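Local coordinates for 6-phosphogluconolactonase (Trypanosoma cruzi, PDB 6VYE), which probably hydrolyses 6-phosphogluconolactone to 6-phosphogluconate, the second step of the pentose phosphate pathway, at residues L46-S51 and L77-G82; L111-D116 and D136-K141; E228-L233 and I265-T270; N234-D239 and R248-C253. One frame throughout, in Å; residues are numbered along the deposited sequence.

Contact 1: residues L46-S51 and L77-G82; sequences LSIALS and LRFFFG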
# COMPACT_ATOMS: atom_id res chain seq x y z
N LEU A 46 3.17 12.30 9.56
CA LEU A 46 2.16 11.88 8.58
C LEU A 46 2.13 10.35 8.53
O LEU A 46 3.22 9.70 8.50
CB LEU A 46 2.50 12.48 7.21
CG LEU A 46 2.62 14.01 7.13
CD1 LEU A 46 2.91 14.39 5.70
CD2 LEU A 46 1.34 14.71 7.56
N SER A 47 0.93 9.80 8.44
CA SER A 47 0.71 8.33 8.37
C SER A 47 1.04 7.83 6.96
O SER A 47 0.48 8.33 5.98
CB SER A 47 -0.68 7.99 8.83
OG SER A 47 -1.64 8.77 8.16
N ILE A 48 1.95 6.88 6.85
CA ILE A 48 2.21 6.17 5.56
C ILE A 48 1.91 4.67 5.73
O ILE A 48 2.35 4.09 6.71
CB ILE A 48 3.63 6.44 5.08
CG1 ILE A 48 3.82 5.85 3.68
CG2 ILE A 48 4.67 5.93 6.07
CD1 ILE A 48 4.97 6.43 2.92
N ALA A 49 1.26 4.04 4.76
CA ALA A 49 1.09 2.58 4.73
C ALA A 49 2.03 2.06 3.65
O ALA A 49 1.86 2.50 2.47
CB ALA A 49 -0.34 2.20 4.49
N LEU A 50 3.01 1.24 4.06
CA LEU A 50 4.10 0.73 3.20
C LEU A 50 3.60 -0.50 2.44
O LEU A 50 2.80 -1.24 2.99
CB LEU A 50 5.31 0.37 4.04
CG LEU A 50 5.93 1.47 4.90
CD1 LEU A 50 7.14 0.95 5.66
CD2 LEU A 50 6.33 2.63 4.04
N SER A 51 4.04 -0.70 1.20
CA SER A 51 3.91 -1.99 0.48
C SER A 51 5.22 -2.80 0.61
O SER A 51 6.29 -2.19 0.90
CB SER A 51 3.55 -1.75 -0.96
OG SER A 51 4.55 -0.91 -1.51
N LEU A 77 7.31 10.88 9.57
CA LEU A 77 6.44 9.76 9.12
C LEU A 77 6.21 8.77 10.26
O LEU A 77 7.15 8.42 11.02
CB LEU A 77 7.05 9.03 7.91
CG LEU A 77 6.97 9.75 6.56
CD1 LEU A 77 7.61 8.94 5.44
CD2 LEU A 77 5.56 10.13 6.16
N ARG A 78 4.99 8.25 10.29
CA ARG A 78 4.58 7.09 11.11
C ARG A 78 4.24 5.98 10.12
O ARG A 78 3.37 6.15 9.25
CB ARG A 78 3.43 7.49 12.04
CG ARG A 78 3.22 6.52 13.18
CD ARG A 78 1.89 6.81 13.89
NE ARG A 78 1.93 8.09 14.60
CZ ARG A 78 2.53 8.31 15.77
NH1 ARG A 78 3.21 7.36 16.40
NH2 ARG A 78 2.51 9.51 16.31
N PHE A 79 5.04 4.92 10.21
CA PHE A 79 5.09 3.82 9.24
C PHE A 79 4.12 2.72 9.69
O PHE A 79 4.34 2.09 10.75
CB PHE A 79 6.53 3.31 9.11
CG PHE A 79 7.50 4.31 8.52
CD1 PHE A 79 7.63 4.43 7.15
CD2 PHE A 79 8.31 5.09 9.35
CE1 PHE A 79 8.51 5.35 6.60
CE2 PHE A 79 9.20 6.01 8.80
CZ PHE A 79 9.34 6.08 7.42
N PHE A 80 3.12 2.48 8.85
CA PHE A 80 2.14 1.37 8.94
C PHE A 80 2.35 0.46 7.73
O PHE A 80 3.13 0.81 6.87
CB PHE A 80 0.73 1.93 8.93
CG PHE A 80 0.36 2.80 10.11
CD1 PHE A 80 0.74 4.13 10.17
CD2 PHE A 80 -0.40 2.29 11.15
CE1 PHE A 80 0.40 4.93 11.25
CE2 PHE A 80 -0.71 3.08 12.25
CZ PHE A 80 -0.30 4.40 12.30
N PHE A 81 1.66 -0.66 7.67
CA PHE A 81 1.75 -1.62 6.55
C PHE A 81 0.39 -1.73 5.89
O PHE A 81 -0.61 -1.86 6.62
CB PHE A 81 2.31 -2.95 7.05
CG PHE A 81 3.74 -2.81 7.48
CD1 PHE A 81 4.76 -3.06 6.57
CD2 PHE A 81 4.05 -2.31 8.73
CE1 PHE A 81 6.08 -2.89 6.95
CE2 PHE A 81 5.37 -2.09 9.09
CZ PHE A 81 6.39 -2.41 8.20
N GLY A 82 0.38 -1.60 4.57
CA GLY A 82 -0.83 -1.80 3.76
C GLY A 82 -1.24 -3.26 3.79
O GLY A 82 -2.40 -3.54 3.62

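Contact 2: residues L111-D116 and D136-K141; sequences LVVPVD and DAYEKK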
# COMPACT_ATOMS: atom_id res chain seq x y z
N LEU A 111 7.20 5.36 15.97
CA LEU A 111 6.90 5.74 14.55
C LEU A 111 6.88 4.48 13.67
O LEU A 111 6.73 4.61 12.45
CB LEU A 111 7.94 6.76 14.08
CG LEU A 111 7.88 8.16 14.70
CD1 LEU A 111 8.80 9.12 13.92
CD2 LEU A 111 6.48 8.72 14.77
N VAL A 112 6.96 3.30 14.27
CA VAL A 112 6.99 2.02 13.52
C VAL A 112 5.85 1.18 14.04
O VAL A 112 5.89 0.84 15.21
CB VAL A 112 8.36 1.32 13.67
CG1 VAL A 112 8.38 -0.00 12.93
CG2 VAL A 112 9.47 2.23 13.20
N VAL A 113 4.89 0.85 13.19
CA VAL A 113 3.63 0.20 13.64
C VAL A 113 3.41 -1.06 12.82
O VAL A 113 2.64 -1.06 11.88
CB VAL A 113 2.47 1.21 13.56
CG1 VAL A 113 1.26 0.74 14.34
CG2 VAL A 113 2.92 2.59 14.03
N PRO A 114 4.10 -2.17 13.15
CA PRO A 114 3.94 -3.45 12.45
C PRO A 114 2.61 -4.13 12.80
O PRO A 114 2.00 -3.78 13.80
CB PRO A 114 5.06 -4.37 12.96
CG PRO A 114 5.81 -3.56 14.03
CD PRO A 114 5.04 -2.28 14.28
N VAL A 115 2.17 -5.06 11.97
CA VAL A 115 1.05 -5.98 12.30
C VAL A 115 1.56 -6.97 13.36
O VAL A 115 2.67 -7.50 13.19
CB VAL A 115 0.52 -6.65 11.02
CG1 VAL A 115 -0.53 -7.72 11.30
CG2 VAL A 115 -0.01 -5.63 10.03
N ASP A 116 0.82 -7.20 14.44
CA ASP A 116 1.15 -8.27 15.42
C ASP A 116 0.93 -9.62 14.73
O ASP A 116 -0.21 -9.88 14.33
CB ASP A 116 0.34 -8.14 16.72
CG ASP A 116 1.05 -8.76 17.92
OD1 ASP A 116 2.10 -8.23 18.33
OD2 ASP A 116 0.54 -9.75 18.45
N ASP A 136 -8.36 -7.34 13.06
CA ASP A 136 -9.14 -6.58 14.06
C ASP A 136 -8.17 -5.89 15.03
O ASP A 136 -8.45 -4.74 15.43
CB ASP A 136 -10.13 -7.46 14.83
CG ASP A 136 -11.23 -8.09 13.98
OD1 ASP A 136 -11.43 -7.67 12.81
OD2 ASP A 136 -11.91 -9.02 14.51
N ALA A 137 -7.09 -6.57 15.42
CA ALA A 137 -6.09 -6.01 16.36
C ALA A 137 -5.38 -4.83 15.67
O ALA A 137 -5.24 -3.79 16.32
CB ALA A 137 -5.12 -7.07 16.81
N TYR A 138 -5.04 -4.95 14.37
CA TYR A 138 -4.36 -3.87 13.63
C TYR A 138 -5.32 -2.71 13.43
O TYR A 138 -4.91 -1.55 13.62
CB TYR A 138 -3.75 -4.38 12.33
CG TYR A 138 -2.65 -3.52 11.79
CD1 TYR A 138 -1.55 -3.21 12.57
CD2 TYR A 138 -2.66 -3.08 10.48
CE1 TYR A 138 -0.51 -2.44 12.08
CE2 TYR A 138 -1.62 -2.31 9.97
CZ TYR A 138 -0.55 -1.98 10.78
OH TYR A 138 0.48 -1.22 10.31
N GLU A 139 -6.57 -2.97 13.09
CA GLU A 139 -7.61 -1.90 13.00
C GLU A 139 -7.65 -1.07 14.30
O GLU A 139 -7.67 0.19 14.21
CB GLU A 139 -8.99 -2.49 12.68
CG GLU A 139 -10.00 -1.44 12.25
CD GLU A 139 -11.07 -1.90 11.25
OE1 GLU A 139 -10.91 -2.97 10.59
OE2 GLU A 139 -12.05 -1.15 11.08
N LYS A 140 -7.65 -1.72 15.47
CA LYS A 140 -7.74 -1.01 16.77
C LYS A 140 -6.48 -0.15 16.96
O LYS A 140 -6.58 0.99 17.39
CB LYS A 140 -7.93 -1.98 17.94
CG LYS A 140 -9.23 -2.79 17.93
CD LYS A 140 -9.14 -4.03 18.85
CE LYS A 140 -10.00 -5.22 18.43
NZ LYS A 140 -9.26 -6.51 18.49
N LYS A 141 -5.32 -0.68 16.57
CA LYS A 141 -4.02 0.02 16.70
C LYS A 141 -4.07 1.28 15.82
O LYS A 141 -3.79 2.36 16.33
CB LYS A 141 -2.91 -0.97 16.33
CG LYS A 141 -1.53 -0.60 16.84
CD LYS A 141 -0.44 -1.56 16.43
CE LYS A 141 -0.22 -2.71 17.38
NZ LYS A 141 0.61 -3.75 16.72
O HOH W 1 -1.69 -5.33 15.73

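Contact 3: residues E228-L233 and I265-T270; sequences EKKCVL and IAENLT. Unlike the reference sequence in segment 265-270: Glu267 (reference Gly).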
# COMPACT_ATOMS: atom_id res chain seq x y z
N GLU A 228 4.40 -7.15 -18.97
CA GLU A 228 3.48 -8.24 -18.55
C GLU A 228 2.29 -7.71 -17.71
O GLU A 228 1.31 -8.48 -17.57
CB GLU A 228 4.26 -9.32 -17.79
CG GLU A 228 4.67 -8.96 -16.35
CD GLU A 228 5.99 -8.22 -16.14
OE1 GLU A 228 6.37 -7.96 -14.95
OE2 GLU A 228 6.61 -7.85 -17.15
N LYS A 229 2.35 -6.48 -17.20
CA LYS A 229 1.25 -5.88 -16.38
C LYS A 229 0.48 -4.83 -17.18
O LYS A 229 -0.36 -4.13 -16.60
CB LYS A 229 1.86 -5.26 -15.13
CG LYS A 229 2.52 -6.27 -14.25
CD LYS A 229 2.78 -5.73 -12.89
CE LYS A 229 3.61 -6.68 -12.06
NZ LYS A 229 5.01 -6.47 -12.40
N LYS A 230 0.75 -4.72 -18.46
CA LYS A 230 0.15 -3.67 -19.33
C LYS A 230 -1.36 -3.91 -19.44
O LYS A 230 -2.14 -2.93 -19.43
CB LYS A 230 0.81 -3.67 -20.70
CG LYS A 230 0.45 -2.49 -21.57
CD LYS A 230 1.59 -2.12 -22.53
CE LYS A 230 1.50 -2.69 -23.94
NZ LYS A 230 0.55 -3.82 -24.07
N CYS A 231 -1.77 -5.16 -19.52
CA CYS A 231 -3.21 -5.53 -19.61
C CYS A 231 -3.94 -5.16 -18.30
O CYS A 231 -4.95 -4.45 -18.37
CB CYS A 231 -3.33 -7.01 -19.95
SG CYS A 231 -5.06 -7.50 -20.15
N VAL A 232 -3.44 -5.58 -17.13
CA VAL A 232 -4.10 -5.21 -15.84
C VAL A 232 -4.05 -3.69 -15.64
O VAL A 232 -5.04 -3.11 -15.16
CB VAL A 232 -3.55 -5.97 -14.63
CG1 VAL A 232 -3.95 -7.43 -14.70
CG2 VAL A 232 -2.05 -5.83 -14.46
N LEU A 233 -2.97 -3.01 -16.02
CA LEU A 233 -2.94 -1.52 -15.84
C LEU A 233 -4.04 -0.88 -16.69
O LEU A 233 -4.77 -0.02 -16.19
CB LEU A 233 -1.57 -0.97 -16.20
CG LEU A 233 -1.45 0.54 -16.04
CD1 LEU A 233 -1.66 0.97 -14.58
CD2 LEU A 233 -0.10 1.01 -16.58
N ILE A 265 5.34 -0.78 -19.34
CA ILE A 265 3.92 -0.93 -18.87
C ILE A 265 3.05 0.16 -19.48
O ILE A 265 1.84 -0.10 -19.64
CB ILE A 265 3.79 -0.99 -17.33
CG1 ILE A 265 2.46 -1.65 -16.92
CG2 ILE A 265 3.99 0.39 -16.70
CD1 ILE A 265 2.32 -1.89 -15.44
N ALA A 266 3.63 1.30 -19.85
CA ALA A 266 2.94 2.54 -20.28
C ALA A 266 2.82 2.65 -21.81
O ALA A 266 2.38 3.72 -22.26
CB ALA A 266 3.69 3.73 -19.72
N GLU A 267 3.05 1.58 -22.59
CA GLU A 267 3.10 1.64 -24.08
C GLU A 267 1.74 2.04 -24.68
O GLU A 267 1.75 2.73 -25.69
CB GLU A 267 3.60 0.32 -24.70
CG GLU A 267 4.61 -0.40 -23.83
CD GLU A 267 5.66 -1.30 -24.47
OE1 GLU A 267 6.41 -0.81 -25.35
OE2 GLU A 267 5.76 -2.50 -24.04
N ASN A 268 0.60 1.71 -24.06
CA ASN A 268 -0.75 2.07 -24.61
C ASN A 268 -1.34 3.34 -23.96
O ASN A 268 -2.42 3.77 -24.41
CB ASN A 268 -1.74 0.91 -24.45
CG ASN A 268 -1.31 -0.34 -25.20
OD1 ASN A 268 -0.88 -0.29 -26.35
ND2 ASN A 268 -1.45 -1.48 -24.55
N LEU A 269 -0.69 3.93 -22.96
CA LEU A 269 -1.17 5.18 -22.32
C LEU A 269 -0.88 6.37 -23.24
O LEU A 269 0.11 6.29 -24.00
CB LEU A 269 -0.48 5.37 -20.97
CG LEU A 269 -1.20 4.78 -19.76
CD1 LEU A 269 -1.58 3.33 -20.00
CD2 LEU A 269 -0.33 4.92 -18.52
N THR A 270 -1.68 7.43 -23.15
CA THR A 270 -1.35 8.78 -23.67
C THR A 270 -0.75 9.60 -22.51
O THR A 270 -0.91 10.84 -22.54
CB THR A 270 -2.55 9.40 -24.41
OG1 THR A 270 -3.72 9.29 -23.61
CG2 THR A 270 -2.79 8.73 -25.75

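Contact 4: residues N234-D239 and R248-C253; sequences NGIIAD and RFLRNC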
# COMPACT_ATOMS: atom_id res chain seq x y z
N ASN A 234 -4.15 -1.29 -17.95
CA ASN A 234 -5.15 -0.78 -18.91
C ASN A 234 -6.57 -0.98 -18.33
O ASN A 234 -7.44 -0.16 -18.59
CB ASN A 234 -4.90 -1.40 -20.29
CG ASN A 234 -3.57 -0.99 -20.94
OD1 ASN A 234 -2.97 0.04 -20.62
ND2 ASN A 234 -3.09 -1.81 -21.87
N GLY A 235 -6.81 -2.04 -17.56
CA GLY A 235 -8.15 -2.32 -17.00
C GLY A 235 -8.49 -1.40 -15.85
O GLY A 235 -9.67 -1.34 -15.55
N ILE A 236 -7.51 -0.70 -15.25
CA ILE A 236 -7.77 0.39 -14.26
C ILE A 236 -8.05 1.69 -15.02
O ILE A 236 -9.02 2.42 -14.67
CB ILE A 236 -6.62 0.59 -13.25
CG1 ILE A 236 -6.20 -0.71 -12.56
CG2 ILE A 236 -7.01 1.63 -12.21
CD1 ILE A 236 -4.89 -0.59 -11.84
N ILE A 237 -7.19 2.00 -16.00
CA ILE A 237 -7.09 3.36 -16.62
C ILE A 237 -8.18 3.54 -17.69
O ILE A 237 -8.79 4.59 -17.67
CB ILE A 237 -5.67 3.60 -17.17
CG1 ILE A 237 -4.70 3.88 -16.02
CG2 ILE A 237 -5.65 4.74 -18.19
CD1 ILE A 237 -3.26 3.93 -16.45
N ALA A 238 -8.38 2.57 -18.59
CA ALA A 238 -9.43 2.61 -19.65
C ALA A 238 -10.83 2.73 -19.00
O ALA A 238 -11.10 2.09 -17.95
CB ALA A 238 -9.34 1.39 -20.52
N ASP A 239 -11.69 3.56 -19.58
CA ASP A 239 -13.01 3.90 -18.98
C ASP A 239 -13.94 2.70 -19.17
O ASP A 239 -14.63 2.30 -18.19
CB ASP A 239 -13.53 5.21 -19.58
CG ASP A 239 -12.65 6.43 -19.26
OD1 ASP A 239 -11.93 6.41 -18.23
OD2 ASP A 239 -12.73 7.41 -20.03
N ARG A 248 -9.27 -2.12 -10.07
CA ARG A 248 -10.30 -1.21 -10.67
C ARG A 248 -10.81 -0.17 -9.67
O ARG A 248 -11.01 0.99 -10.09
CB ARG A 248 -11.49 -2.03 -11.18
CG ARG A 248 -12.53 -1.19 -11.91
CD ARG A 248 -12.06 -0.72 -13.27
NE ARG A 248 -13.11 0.07 -13.94
CZ ARG A 248 -12.96 0.72 -15.09
NH1 ARG A 248 -11.84 0.61 -15.77
NH2 ARG A 248 -13.95 1.43 -15.57
N PHE A 249 -10.92 -0.51 -8.38
CA PHE A 249 -11.48 0.37 -7.32
C PHE A 249 -10.64 1.65 -7.19
O PHE A 249 -11.21 2.64 -6.78
CB PHE A 249 -11.63 -0.37 -5.98
CG PHE A 249 -10.33 -0.62 -5.25
CD1 PHE A 249 -9.74 0.37 -4.48
CD2 PHE A 249 -9.71 -1.85 -5.33
CE1 PHE A 249 -8.54 0.14 -3.82
CE2 PHE A 249 -8.52 -2.09 -4.65
CZ PHE A 249 -7.93 -1.09 -3.92
N LEU A 250 -9.34 1.65 -7.51
CA LEU A 250 -8.47 2.86 -7.38
C LEU A 250 -9.08 4.04 -8.15
O LEU A 250 -8.72 5.19 -7.84
CB LEU A 250 -7.07 2.54 -7.89
CG LEU A 250 -6.27 1.53 -7.07
CD1 LEU A 250 -4.98 1.18 -7.77
CD2 LEU A 250 -5.96 2.04 -5.65
N ARG A 251 -9.96 3.79 -9.13
CA ARG A 251 -10.63 4.89 -9.89
C ARG A 251 -11.51 5.70 -8.93
O ARG A 251 -11.81 6.84 -9.25
CB ARG A 251 -11.51 4.37 -11.03
CG ARG A 251 -10.72 3.69 -12.14
CD ARG A 251 -11.66 3.10 -13.18
NE ARG A 251 -12.42 4.13 -13.88
CZ ARG A 251 -12.04 4.72 -15.01
NH1 ARG A 251 -10.89 4.42 -15.59
NH2 ARG A 251 -12.82 5.64 -15.56
N ASN A 252 -11.96 5.10 -7.84
CA ASN A 252 -12.85 5.75 -6.84
C ASN A 252 -12.05 6.51 -5.78
O ASN A 252 -12.67 7.05 -4.84
CB ASN A 252 -13.72 4.70 -6.17
CG ASN A 252 -14.74 4.10 -7.11
OD1 ASN A 252 -15.04 2.91 -7.00
ND2 ASN A 252 -15.24 4.89 -8.05
N CYS A 253 -10.72 6.58 -5.88
CA CYS A 253 -9.89 7.25 -4.86
C CYS A 253 -10.31 8.72 -4.70
O CYS A 253 -10.53 9.36 -5.72
CB CYS A 253 -8.42 7.09 -5.18
SG CYS A 253 -7.79 5.47 -4.67

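Contact 1: residues L46-S51 and L77-G82
Leu46 to Leu50 pair in parallel with Leu77 to Phe81. The axes of these two short strand segments approach to 4.2 Å at 34°, with Leu46 beside Leu77 and Ala49 beside Phe80. Five backbone hydrogen bonds join them. Ile48 is held through both its backbone N and its backbone O: its N donates to Arg78 O at 2.9 Å and its O accepts from Phe80 N at 2.8 Å. Leu50 N to Phe80 O and Gly82 N to Leu50 O carry the ladder to the end of strand 46-50.

Leu46, Ile48, Leu50, Leu77, Phe79 and Phe81 share one face of the sheet. There Ile48 CG2 touches Phe79 CD1 at 3.5 Å, and the two side chains run alongside each other in the same direction. Leu50 CD2 reaches the edge of the Phe79 ring in the ring plane, 3.8 Å from Phe79 CD1. Leu50 CD1 also meets Phe81 CE1 at 4.2 Å. On the other face Phe80 turns its ring edge to Ile48 O, and its CE1 lies 4.0 Å from Ser47 CB.

These are adjacent strands of the central, largely parallel sheet of a Rossmann-like alpha/beta fold. Helices 54-66 and 68-73 lie in the connection between them. Helix 95-104 covers Phe79 and Phe81, helix 128-146 covers Phe80, and strand 163-167 pairs with the far side of 46-50.

Contact 2: residues L111-D116 and D136-K141
Val115 packs its CG2 methyl on the ring of Tyr138, and this is the tight part of the contact. The methyl sits 3.5 Å from the ring centroid and 3° off the normal, a CH-pi contact over the centre of one face. The two side chains cross at about a right angle. Tyr138 CG is anti to the backbone N (chi1 -159°), and the ring beyond it meets the Val115 methyl. At its far end Tyr138 OH donates to Val113 O at 2.7 Å, and the acceptor lies in the ring plane. The same hydroxyl accepts from Phe81 N, so it links helix, loop and strand.

Lys141 forms the looser, wetter side. Its CD passes Val113 CG1 at 3.5 Å, the two side chains running in opposite directions. Its NZ makes a weak hydrogen bond to Pro114 O at 3.2 Å. A water 3.0 Å from Lys141 NZ is only weakly bonded to Asp116 N. Asp116 OD1 stays 5.0 Å from Lys141 NZ, so attraction there is probably modest.

The loop touches both helix 128-146 and strand 77-85. Its backbone at Leu111 and Val113 bonds to Phe79, while helix 95-104 meets Val112 and Pro114.

Contact 3: residues E228-L233 and I265-T270
Ile265 fits against the first turn of helix 230-237, between Lys229 and Leu233. Its CD1 is pressed to Lys229 CB at 3.4 Å, closer than usual for two carbons. Its CG1 meets Leu233 CD2 at 3.7 Å, and the two side chains cross at about a right angle. Leu233 CD2 also comes near Leu269 CD2, though Leu269 is poorly ordered.

Lys230 can be followed from its root to its tip. CB lies 3.9 Å from Ile265 O. CG is anti to the backbone N (chi1 -170°) and comes to 3.4 Å from the same Ile265 O. CD keeps beside that carbonyl and also touches Glu267 CG at 3.7 Å. The chain then bends, and CE packs on Glu267 CB, again at 3.7 Å. NZ ends near the side chain of Asn268, which is poorly ordered. The Lys230 and Glu267 side chains cross at about a right angle, and the touching atoms are carbons. Their charged ends, Lys230 NZ and Glu267 OE2, stay 5.4 Å apart. Glu267 differs from the reference sequence, which has glycine here.

Lys229 NZ bonds to Thr225 O and forms a salt bridge with Glu228 OE1 at 3.3 Å. A type I turn from Ala266 to Leu269 carries Glu267 and Asn268 past the helix. The chemistry is mainly apolar and aliphatic packing. The buried grip rests on Ile265 and Leu233. Lys230, partly exposed, adds carbon contacts through its chain, and any attraction between its NZ and Glu267 OE2 is probably modest.

Contact 4: residues N234-D239 and R248-C253
Arg248 and Arg251 reach the end of helix 230-237 by different torsions. Arg248 has CG anti to the backbone N (chi1 -175°) and bends at chi2. Arg251 has CG anti to the carbonyl carbon (chi1 -66°) and bends at chi3. Arg251 CD lies over the centre of the Arg248 guanidinium, 3.3 Å above its plane.

Arg248 NH1 is shared by two carbonyls, Gly235 O at 2.9 Å and Ala238 O at 2.7 Å. Both lie near the guanidinium plane. Its NH2 donates to Asp239 O at 2.8 Å. Arg251 NH1 bonds to Ile236 O at 2.9 Å, in the carbonyl plane and on a lone pair, and weakly to Ile237 O. Its NH2 forms a salt bridge with Asp239 OD1 at 2.9 Å. That nitrogen comes from above the carboxylate, whose plane is turned 77° from the guanidinium.

The two arginines thus take up carbonyls at the helix C-terminus, where their positive charge should suit the helix dipole. Nearby, Ile236 CG2 meets Leu250 CB at 4.4 Å. The 3-10 segment 248-252 lies between this helix end and helix 211-215, which Phe249 and Leu250 touch. Ile236 and Ile237 rest on Phe259 of strand 256-262.

How the contacts relate
Contact 1 is the core of the set: two buried sheet strands held by backbone bonds and apolar side chains. Contact 2 is partly buried and touches contact 1 directly; strand 77-85 forms part of contact 1 and borders contact 2. Contacts 3 and 4 lie on the opposite side of the chain's centre from contact 2. They too are partly buried and lie nearer the surface than contact 1. Both use helix 230-237, one at its start and one at its end, with centres about 12 Å apart. Contact 4 is nested within the loop that contact 3 closes. Contact 3 is chiefly apolar, whereas contact 4 relies on arginines and carbonyls.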